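Side-chain contacts in S-adenosylmethionine dependent methyltransferase (Mesorhizobium loti, PDB 3BKW), which probably transfers a methyl group from S-adenosylmethionine to an acceptor substrate: residues T197-A200 with L201-S204; V123-L126 with F127-V130; S143-H146 with P147-A151; P33-R36 with A37-P40. All coordinates share one frame; numbering follows the deposited sequence.

Interaction 1: residues T197-A200 with L201-S204. With EDO (1,2-ethanediol), chain G; EDO (1,2-ethanediol), chain C.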
loop_
_atom_site.group_PDB
_atom_site.type_symbol
_atom_site.label_atom_id
_atom_site.label_comp_id
_atom_site.label_asym_id
_atom_site.label_seq_id
_atom_site.Cartn_x
_atom_site.Cartn_y
_atom_site.Cartn_z
ATOM N N THR A 197 -0.358 -4.639 6.803
ATOM C CA THR A 197 -1.673 -4.116 7.176
ATOM C C THR A 197 -2.747 -4.511 6.180
ATOM O O THR A 197 -3.820 -4.967 6.557
ATOM C CB THR A 197 -1.605 -2.579 7.306
ATOM O OG1 THR A 197 -0.706 -2.266 8.367
ATOM C CG2 THR A 197 -2.980 -1.912 7.541
ATOM N N LEU A 198 -2.456 -4.315 4.895
ATOM C CA LEU A 198 -3.430 -4.632 3.852
ATOM C C LEU A 198 -3.700 -6.126 3.736
ATOM O O LEU A 198 -4.856 -6.552 3.602
ATOM C CB LEU A 198 -3.002 -4.059 2.508
ATOM C CG LEU A 198 -2.844 -2.528 2.460
ATOM C CD1 LEU A 198 -2.370 -2.112 1.061
ATOM C CD2 LEU A 198 -4.090 -1.780 2.869
ATOM N N ASN A 199 -2.643 -6.930 3.808
ATOM C CA ASN A 199 -2.803 -8.392 3.755
ATOM C C ASN A 199 -3.636 -8.919 4.926
ATOM O O ASN A 199 -4.456 -9.806 4.753
ATOM C CB ASN A 199 -1.446 -9.071 3.740
ATOM C CG ASN A 199 -0.677 -8.835 2.456
ATOM O OD1 ASN A 199 -1.245 -8.444 1.429
ATOM N ND2 ASN A 199 0.622 -9.120 2.498
ATOM N N ALA A 200 -3.449 -8.317 6.102
ATOM C CA ALA A 200 -4.228 -8.670 7.295
ATOM C C ALA A 200 -5.712 -8.329 7.120
ATOM O O ALA A 200 -6.582 -9.122 7.495
ATOM C CB ALA A 200 -3.652 -8.002 8.521
ATOM N N LEU A 201 -6.006 -7.177 6.514
ATOM C CA LEU A 201 -7.392 -6.837 6.174
ATOM C C LEU A 201 -8.003 -7.849 5.219
ATOM O O LEU A 201 -9.110 -8.317 5.434
ATOM C CB LEU A 201 -7.476 -5.444 5.554
ATOM C CG LEU A 201 -7.310 -4.251 6.501
ATOM C CD1 LEU A 201 -7.082 -2.949 5.712
ATOM C CD2 LEU A 201 -8.540 -4.131 7.380
ATOM N N ILE A 202 -7.252 -8.193 4.180
ATOM C CA ILE A 202 -7.725 -9.139 3.150
ATOM C C ILE A 202 -7.984 -10.527 3.763
ATOM O O ILE A 202 -9.060 -11.104 3.570
ATOM C CB ILE A 202 -6.717 -9.200 1.961
ATOM C CG1 ILE A 202 -6.699 -7.873 1.197
ATOM C CG2 ILE A 202 -7.072 -10.334 0.959
ATOM C CD1 ILE A 202 -5.486 -7.739 0.274
ATOM N N ARG A 203 -7.023 -11.027 4.547
ATOM C CA ARG A 203 -7.155 -12.334 5.228
ATOM C C ARG A 203 -8.352 -12.348 6.207
ATOM O O ARG A 203 -8.988 -13.389 6.410
ATOM C CB ARG A 203 -5.851 -12.662 5.972
ATOM C CG ARG A 203 -5.685 -14.061 6.494
ATOM C CD ARG A 203 -4.302 -14.264 7.145
ATOM N NE ARG A 203 -3.196 -13.927 6.227
ATOM C CZ ARG A 203 -2.421 -12.825 6.230
ATOM N NH1 ARG A 203 -2.513 -11.859 7.164
ATOM N NH2 ARG A 203 -1.483 -12.706 5.277
ATOM N N SER A 204 -8.639 -11.187 6.792
ATOM C CA SER A 204 -9.767 -10.988 7.711
ATOM C C SER A 204 -11.145 -10.892 7.021
ATOM O O SER A 204 -12.163 -10.847 7.714
ATOM C CB SER A 204 -9.508 -9.763 8.608
ATOM O OG SER A 204 -8.360 -9.972 9.424
HETATM C C1 EDO G . -3.774 -12.973 2.676
HETATM O O1 EDO G . -4.539 -11.787 2.899
HETATM C C2 EDO G . -2.449 -12.605 2.021
HETATM O O2 EDO G . -2.714 -11.792 0.885
HETATM C C1 EDO C . -1.297 -0.627 11.304
HETATM O O1 EDO C . -1.237 -2.033 10.983
HETATM C C2 EDO C . 0.091 -0.053 11.631
HETATM O O2 EDO C . 0.509 -0.374 12.956
#

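Interaction 2: residues V123-L126 with F127-V130. With EDO (1,2-ethanediol), chain E.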
loop_
_atom_site.group_PDB
_atom_site.type_symbol
_atom_site.label_atom_id
_atom_site.label_comp_id
_atom_site.label_asym_id
_atom_site.label_seq_id
_atom_site.Cartn_x
_atom_site.Cartn_y
_atom_site.Cartn_z
ATOM N N VAL A 123 -3.450 -6.690 15.686
ATOM C CA VAL A 123 -4.372 -5.904 14.868
ATOM C C VAL A 123 -5.280 -6.799 14.029
ATOM O O VAL A 123 -6.428 -6.444 13.803
ATOM C CB VAL A 123 -3.644 -4.829 14.036
ATOM C CG1 VAL A 123 -2.962 -5.412 12.809
ATOM C CG2 VAL A 123 -4.608 -3.730 13.668
ATOM N N ALA A 124 -4.767 -7.955 13.592
ATOM C CA ALA A 124 -5.567 -8.924 12.826
ATOM C C ALA A 124 -6.807 -9.380 13.603
ATOM O O ALA A 124 -7.905 -9.450 13.027
ATOM C CB ALA A 124 -4.733 -10.128 12.379
ATOM N N ARG A 125 -6.653 -9.605 14.907
ATOM C CA ARG A 125 -7.779 -9.966 15.783
ATOM C C ARG A 125 -8.826 -8.854 15.761
ATOM O O ARG A 125 -10.022 -9.108 15.599
ATOM C CB ARG A 125 -7.301 -10.252 17.209
ATOM C CG ARG A 125 -8.392 -10.609 18.203
ATOM C CD ARG A 125 -7.784 -10.986 19.536
ATOM N NE ARG A 125 -8.756 -11.509 20.503
ATOM C CZ ARG A 125 -9.568 -10.788 21.285
ATOM N NH1 ARG A 125 -9.605 -9.452 21.226
ATOM N NH2 ARG A 125 -10.387 -11.421 22.131
ATOM N N LEU A 126 -8.362 -7.618 15.918
ATOM C CA LEU A 126 -9.256 -6.448 15.853
ATOM C C LEU A 126 -9.976 -6.373 14.493
ATOM O O LEU A 126 -11.181 -6.141 14.457
ATOM C CB LEU A 126 -8.505 -5.152 16.204
ATOM C CG LEU A 126 -9.317 -3.854 16.197
ATOM C CD1 LEU A 126 -8.776 -2.829 17.228
ATOM C CD2 LEU A 126 -9.391 -3.231 14.794
ATOM N N PHE A 127 -9.252 -6.579 13.395
ATOM C CA PHE A 127 -9.867 -6.579 12.064
ATOM C C PHE A 127 -10.974 -7.630 11.944
ATOM O O PHE A 127 -12.039 -7.356 11.391
ATOM C CB PHE A 127 -8.831 -6.852 10.954
ATOM C CG PHE A 127 -7.789 -5.776 10.737
ATOM C CD1 PHE A 127 -7.965 -4.456 11.152
ATOM C CD2 PHE A 127 -6.654 -6.076 9.983
ATOM C CE1 PHE A 127 -7.006 -3.480 10.884
ATOM C CE2 PHE A 127 -5.686 -5.113 9.710
ATOM C CZ PHE A 127 -5.865 -3.813 10.141
ATOM N N ARG A 128 -10.729 -8.835 12.452
ATOM C CA ARG A 128 -11.754 -9.894 12.416
ATOM C C ARG A 128 -12.988 -9.515 13.226
ATOM O O ARG A 128 -14.116 -9.785 12.806
ATOM C CB ARG A 128 -11.201 -11.237 12.865
ATOM C CG ARG A 128 -10.110 -11.748 11.939
ATOM C CD ARG A 128 -9.616 -13.114 12.364
ATOM N NE ARG A 128 -8.981 -13.214 13.701
ATOM C CZ ARG A 128 -7.670 -13.159 13.964
ATOM N NH1 ARG A 128 -6.779 -12.950 13.011
ATOM N NH2 ARG A 128 -7.242 -13.309 15.223
ATOM N N THR A 129 -12.766 -8.857 14.358
ATOM C CA THR A 129 -13.848 -8.381 15.221
ATOM C C THR A 129 -14.673 -7.313 14.517
ATOM O O THR A 129 -15.915 -7.367 14.528
ATOM C CB THR A 129 -13.278 -7.890 16.561
ATOM O OG1 THR A 129 -12.719 -9.022 17.239
ATOM C CG2 THR A 129 -14.342 -7.274 17.455
ATOM N N VAL A 130 -13.990 -6.364 13.883
ATOM C CA VAL A 130 -14.672 -5.319 13.114
ATOM C C VAL A 130 -15.433 -5.941 11.939
ATOM O O VAL A 130 -16.587 -5.580 11.695
ATOM C CB VAL A 130 -13.699 -4.192 12.695
ATOM C CG1 VAL A 130 -14.380 -3.192 11.718
ATOM C CG2 VAL A 130 -13.173 -3.450 13.928
HETATM C C1 EDO E . -3.087 -13.271 14.896
HETATM O O1 EDO E . -4.293 -12.505 14.934
HETATM C C2 EDO E . -3.351 -14.620 14.233
HETATM O O2 EDO E . -3.921 -14.486 12.916
#

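Interaction 3: residues S143-H146 with P147-A151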
loop_
_atom_site.group_PDB
_atom_site.type_symbol
_atom_site.label_atom_id
_atom_site.label_comp_id
_atom_site.label_asym_id
_atom_site.label_seq_id
_atom_site.Cartn_x
_atom_site.Cartn_y
_atom_site.Cartn_z
ATOM N N SER A 143 -7.159 5.666 10.150
ATOM C CA SER A 143 -5.846 6.260 9.997
ATOM C C SER A 143 -4.916 5.690 11.038
ATOM O O SER A 143 -5.328 5.387 12.168
ATOM C CB SER A 143 -5.899 7.769 10.126
ATOM O OG SER A 143 -6.397 8.154 11.393
ATOM N N THR A 144 -3.665 5.519 10.634
ATOM C CA THR A 144 -2.587 5.099 11.518
ATOM C C THR A 144 -1.321 5.855 11.132
ATOM O O THR A 144 -1.230 6.422 10.055
ATOM C CB THR A 144 -2.295 3.554 11.424
ATOM O OG1 THR A 144 -2.104 3.171 10.045
ATOM C CG2 THR A 144 -3.449 2.721 12.016
ATOM N N GLU A 145 -0.338 5.854 12.017
ATOM C CA GLU A 145 0.981 6.342 11.668
ATOM C C GLU A 145 1.517 5.459 10.552
ATOM O O GLU A 145 1.357 4.240 10.560
ATOM C CB GLU A 145 1.951 6.301 12.845
ATOM C CG GLU A 145 1.720 7.427 13.825
ATOM C CD GLU A 145 2.651 7.447 15.005
ATOM O OE1 GLU A 145 3.705 6.800 14.962
ATOM O OE2 GLU A 145 2.298 8.126 15.975
ATOM N N HIS A 146 2.115 6.103 9.567
ATOM C CA HIS A 146 2.660 5.413 8.387
ATOM C C HIS A 146 3.932 4.652 8.790
ATOM O O HIS A 146 4.677 5.131 9.649
ATOM C CB HIS A 146 3.007 6.466 7.326
ATOM C CG HIS A 146 3.249 5.909 5.964
ATOM N ND1 HIS A 146 4.409 5.250 5.616
ATOM C CD2 HIS A 146 2.494 5.960 4.842
ATOM C CE1 HIS A 146 4.343 4.889 4.348
ATOM N NE2 HIS A 146 3.192 5.307 3.853
ATOM N N PRO A 147 4.160 3.444 8.210
ATOM C CA PRO A 147 5.416 2.762 8.553
ATOM C C PRO A 147 6.730 3.532 8.252
ATOM O O PRO A 147 7.731 3.321 8.928
ATOM C CB PRO A 147 5.297 1.416 7.799
ATOM C CG PRO A 147 4.298 1.655 6.755
ATOM C CD PRO A 147 3.327 2.629 7.306
ATOM N N ILE A 148 6.741 4.428 7.260
ATOM C CA ILE A 148 7.913 5.289 7.018
ATOM C C ILE A 148 8.205 6.135 8.266
ATOM O O ILE A 148 9.349 6.305 8.650
ATOM C CB ILE A 148 7.718 6.205 5.801
ATOM C CG1 ILE A 148 7.859 5.374 4.525
ATOM C CG2 ILE A 148 8.759 7.368 5.812
ATOM C CD1 ILE A 148 7.457 6.089 3.273
ATOM N N TYR A 149 7.145 6.658 8.878
ATOM C CA TYR A 149 7.240 7.447 10.083
ATOM C C TYR A 149 7.601 6.598 11.311
ATOM O O TYR A 149 8.399 7.041 12.155
ATOM C CB TYR A 149 5.921 8.209 10.291
ATOM C CG TYR A 149 5.927 9.146 11.467
ATOM C CD1 TYR A 149 6.471 10.428 11.372
ATOM C CD2 TYR A 149 5.369 8.756 12.684
ATOM C CE1 TYR A 149 6.477 11.299 12.480
ATOM C CE2 TYR A 149 5.382 9.604 13.796
ATOM C CZ TYR A 149 5.918 10.884 13.680
ATOM O OH TYR A 149 5.937 11.720 14.779
HETATM N N MSE A 150 7.027 5.405 11.429
HETATM C CA MSE A 150 7.271 4.523 12.587
HETATM C C MSE A 150 8.572 3.728 12.569
HETATM O O MSE A 150 9.082 3.362 13.622
HETATM C CB MSE A 150 6.139 3.500 12.724
HETATM C CG MSE A 150 4.787 4.097 13.012
HETATM SE SE MSE A 150 3.509 2.690 13.443
HETATM C CE MSE A 150 3.463 1.755 11.678
ATOM N N ALA A 151 9.074 3.410 11.378
ATOM C CA ALA A 151 10.259 2.548 11.229
ATOM C C ALA A 151 11.541 2.919 11.978
ATOM O O ALA A 151 12.122 2.065 12.638
ATOM C CB ALA A 151 10.609 2.380 9.739
#

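Interaction 4: residues P33-R36 with A37-P40. With EDO (1,2-ethanediol), chain I.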
loop_
_atom_site.group_PDB
_atom_site.type_symbol
_atom_site.label_atom_id
_atom_site.label_comp_id
_atom_site.label_asym_id
_atom_site.label_seq_id
_atom_site.Cartn_x
_atom_site.Cartn_y
_atom_site.Cartn_z
ATOM N N PRO A 33 -9.727 16.070 6.307
ATOM C CA PRO A 33 -10.407 16.143 5.004
ATOM C C PRO A 33 -10.198 14.947 4.068
ATOM O O PRO A 33 -11.156 14.496 3.433
ATOM C CB PRO A 33 -9.851 17.428 4.403
ATOM C CG PRO A 33 -9.499 18.259 5.592
ATOM C CD PRO A 33 -8.959 17.297 6.579
ATOM N N ALA A 34 -8.970 14.434 4.011
ATOM C CA ALA A 34 -8.639 13.242 3.216
ATOM C C ALA A 34 -9.357 12.001 3.717
ATOM O O ALA A 34 -9.885 11.230 2.917
ATOM C CB ALA A 34 -7.149 12.999 3.236
ATOM N N LEU A 35 -9.399 11.833 5.036
ATOM C CA LEU A 35 -10.069 10.673 5.652
ATOM C C LEU A 35 -11.589 10.806 5.503
ATOM O O LEU A 35 -12.273 9.842 5.137
ATOM C CB LEU A 35 -9.633 10.526 7.115
ATOM C CG LEU A 35 -9.929 9.189 7.786
ATOM C CD1 LEU A 35 -9.222 8.060 7.034
ATOM C CD2 LEU A 35 -9.554 9.230 9.273
ATOM N N ARG A 36 -12.107 12.026 5.715
ATOM C CA ARG A 36 -13.539 12.323 5.537
ATOM C C ARG A 36 -14.003 11.978 4.109
ATOM O O ARG A 36 -15.074 11.405 3.920
ATOM C CB ARG A 36 -13.814 13.794 5.823
ATOM C CG ARG A 36 -15.288 14.214 5.656
ATOM C CD ARG A 36 -15.436 15.706 5.880
ATOM N NE ARG A 36 -14.640 16.471 4.929
ATOM C CZ ARG A 36 -14.263 17.749 5.063
ATOM N NH1 ARG A 36 -14.596 18.475 6.141
ATOM N NH2 ARG A 36 -13.523 18.316 4.110
ATOM N N ALA A 37 -13.168 12.316 3.121
ATOM C CA ALA A 37 -13.458 12.030 1.710
ATOM C C ALA A 37 -13.590 10.538 1.393
ATOM O O ALA A 37 -14.290 10.162 0.443
ATOM C CB ALA A 37 -12.415 12.655 0.825
HETATM N N MSE A 38 -12.942 9.704 2.215
HETATM C CA MSE A 38 -12.951 8.250 2.077
HETATM C C MSE A 38 -14.151 7.572 2.725
HETATM O O MSE A 38 -14.451 6.414 2.425
HETATM C CB MSE A 38 -11.656 7.696 2.646
HETATM C CG MSE A 38 -10.440 8.156 1.880
HETATM SE SE MSE A 38 -8.799 7.838 2.821
HETATM C CE MSE A 38 -8.956 5.927 3.138
ATOM N N LEU A 39 -14.864 8.298 3.584
ATOM C CA LEU A 39 -16.021 7.752 4.269
ATOM C C LEU A 39 -17.180 7.561 3.320
ATOM O O LEU A 39 -17.286 8.273 2.326
ATOM C CB LEU A 39 -16.507 8.714 5.357
ATOM C CG LEU A 39 -15.559 9.041 6.504
ATOM C CD1 LEU A 39 -16.185 10.180 7.334
ATOM C CD2 LEU A 39 -15.282 7.778 7.340
ATOM N N PRO A 40 -18.066 6.600 3.626
ATOM C CA PRO A 40 -19.295 6.522 2.864
ATOM C C PRO A 40 -20.205 7.678 3.333
ATOM O O PRO A 40 -19.880 8.346 4.320
ATOM C CB PRO A 40 -19.877 5.187 3.326
ATOM C CG PRO A 40 -19.421 5.090 4.739
ATOM C CD PRO A 40 -18.033 5.584 4.698
HETATM C C1 EDO I . -20.374 13.491 4.446
HETATM O O1 EDO I . -21.370 14.418 4.889
HETATM C C2 EDO I . -20.822 12.089 4.844
HETATM O O2 EDO I . -19.761 11.123 4.735
HETATM O O HOH W 1 -17.245 11.127 2.135
#

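Interaction 1: residues T197-A200 with L201-S204
Ser-204 folds back onto Ala-200 in a turn-to-turn contact along helix 194-203, which packs against strands 207-213 and 236-242 of the central sheet. Two groups of the serine share one carbonyl: OG lies 2.8 Å from Ala-200 O and the backbone N 3.0 Å from the same oxygen, arriving from opposite faces of the carbonyl plane. The hydroxyl gets there because OG stands beside its own backbone N (chi1 -63°), facing back along the helix.

One residue earlier the polar pattern changes. Asn-199 O takes a straight bond from Arg-203 N (2.9 Å, 168°) and a second one from the O1 of a bound ethanediol (2.7 Å). Arg-203 bends at chi3 (-56°) and swings its guanidinium over this oxygen, which sits above one face together with the diol O1; NH1 also comes within 3.6 Å of Ala-200 CA. So placed, the cation would probably polarise the carbonyl. The amide of Asn-199 turns elsewhere, donating through ND2 to Val-211 O of the second subunit.

The apolar flank is simpler. Leu-198 CD2 meets Leu-201 CD1 at 4.3 Å, and both leucines rest on Ile-208 and Val-239, while Ile-202 CG1, beside its backbone N, lies 3.3 Å from Leu-198 O. The dimer contact takes apolar and polar side chains alike, Leu-198 packing on its counterpart in the second subunit. Ala-200, Leu-201 and Ser-204 meet Phe-127 of helix 123-133, as neighbouring helices do on one face of the Rossmann-like sheet of class I methyltransferases.

Interaction 2: residues V123-L126 with F127-V130
Val-123 and Phe-127, one turn apart on helix 123-133, make the aromatic part of this contact. CG2 of the valine stands over the ring, 4.1 Å from its centroid and 28° off the normal, a CH-pi contact; Val-123 O lies above the same face, near CG of the ring. With chi1 at 78°, CG1 sits between backbone N and carbonyl carbon and CG2 opposite that N, and both methyls point at the ring, CG2 over its face.

Apolar packing continues the row. Leu-126 CD2 comes 4.1 Å from Phe-127 CD1 and 3.9 Å from Val-130 CG2, the leucine and second valine lying side by side and pointing the same way.

The polar contacts are made by Arg-128. Its chain, bent at chi3, lays the guanidinium back along the helix, one face over Arg-125 CA, with NH2 3.4 Å from that carbon and NH1 3.5 Å from Ala-124 CB. At its edge, in plane, it meets O1 of a bound ethanediol, which receives bonds from NH2 (3.1 Å) and NH1 (3.2 Å). The diol is also bonded to Asp-122 OD1, linking acid and arginine indirectly.

Regular backbone bonds, such as Val-130 N to Leu-126 O (2.9 Å), hold the turns in step. Phe-127 also reaches Ala-200 and Leu-201, filling the seam between helices 123-133 and 194-203. Replacing Phe-127 by a serine would probably open a gap in that seam and leave Val-123 CG2 without the face it rests on. Leu-126, Phe-127 and Val-130 all press on Phe-140 of strand 138-145.

Interaction 3: residues S143-H146 with P147-A151
His-146 ND1 accepts the N-H of Ile-148 at 3.0 Å, a nearly straight bond (163°) lying in the imidazole plane. This is an N-cap: the side chain of the residue before helix 147-150 occupies a first-turn amide that has no earlier helical carbonyl to meet. His-146 O serves the same turn through Met-150 N, also 3.0 Å away. Pro-147 CD lies over one face of the imidazole, 3.3 Å from ND1, and Ile-148 runs alongside with CD1 3.5 Å from CE1. NE2 is bonded to Glu-213 OE1, so the ring is held at both nitrogens and its flip is fixed. A leucine in its place would probably leave Ile-148 N without its cap and Glu-213 without this partner.

Glu-145 brings OE1 to the edge of the Tyr-149 ring, 3.4 Å from CD2 and in the ring plane, the carboxylate standing almost perpendicular (89°) to it. The same oxygen forms a salt bridge with Lys-189. Met-150, a selenomethionine, hooks at chi3 to set CE 3.4 Å from Glu-145 O. The turn thus passes from strand 138-145, paired with strands 108-114 and 236-242, into a short helix covered by His-191 of strand 189-191.

Interaction 4: residues P33-R36 with A37-P40
Leu-35 and Met-38 touch through CD1 and the selenium at 4.2 Å, near the end of helix 32-38. The selenomethionine swings backward over the preceding turn: its CG lies 3.3 Å from Ala-34 O and its SE 3.6 Å from the same oxygen. Leu-39 closes the other flank, with CG 3.6 Å from Leu-35 O and CD1 3.9 Å from Arg-36 CA. Its CG stands beside the backbone N (chi1 -62°), keeping the branched end under the turn it has just left.

Beneath these side chains the backbone bonding changes. Ala-37 N still makes the ordinary helical bond to Pro-33 O, but Met-38 N then turns to Leu-35 O at 3.0 Å, leaving a weak link to Ala-34 O. Leu-39 N follows suit, meeting Arg-36 O at 3.1 Å and Leu-35 O weakly. The three-residue spacing of the stronger bonds tightens the last turn in the manner of a 3-10 helix. Both donors stand well above the carbonyl plane, that of Leu-39 by 64°, and so off the lone pairs. A water then donates to Arg-36 O (2.8 Å) and to Leu-39 O, bridging the end of the turn to the departing chain, and an ethanediol donates to Pro-40 O.

Farther out, Leu-35 and Met-38 share Leu-238 of strand 236-242, and Leu-39 fits against Tyr-112 of strand 108-114 and against Phe-57 and Trp-60 of helix 56-63. A helix packed on one face of the central sheet belongs to one of the outer layers of the alpha/beta/alpha sandwich of class I methyltransferases.

In the fold
Four short-range contacts illustrate how chemistry differs with position in one sandwich. Interactions 1 and 2 belong to different helices but share a seam, where Ser-204 OG comes 3.5 Å from Phe-127 CB; each divides into an apolar flank on the sheet and a polar flank carrying an arginine. Interaction 4 lies on the other face of the sheet: Phe-140 of strand 138-145 meets interaction 2, whereas Val-141 meets 33-40. In interaction 4 the backbone bonds weaken as helix 32-38 ends. Interaction 3, the most buried, continues strand 138-145, capping a helix start, and touches interaction 4 through Ser-143 and Leu-35. Interactions 1 and 3 also meet the second subunit.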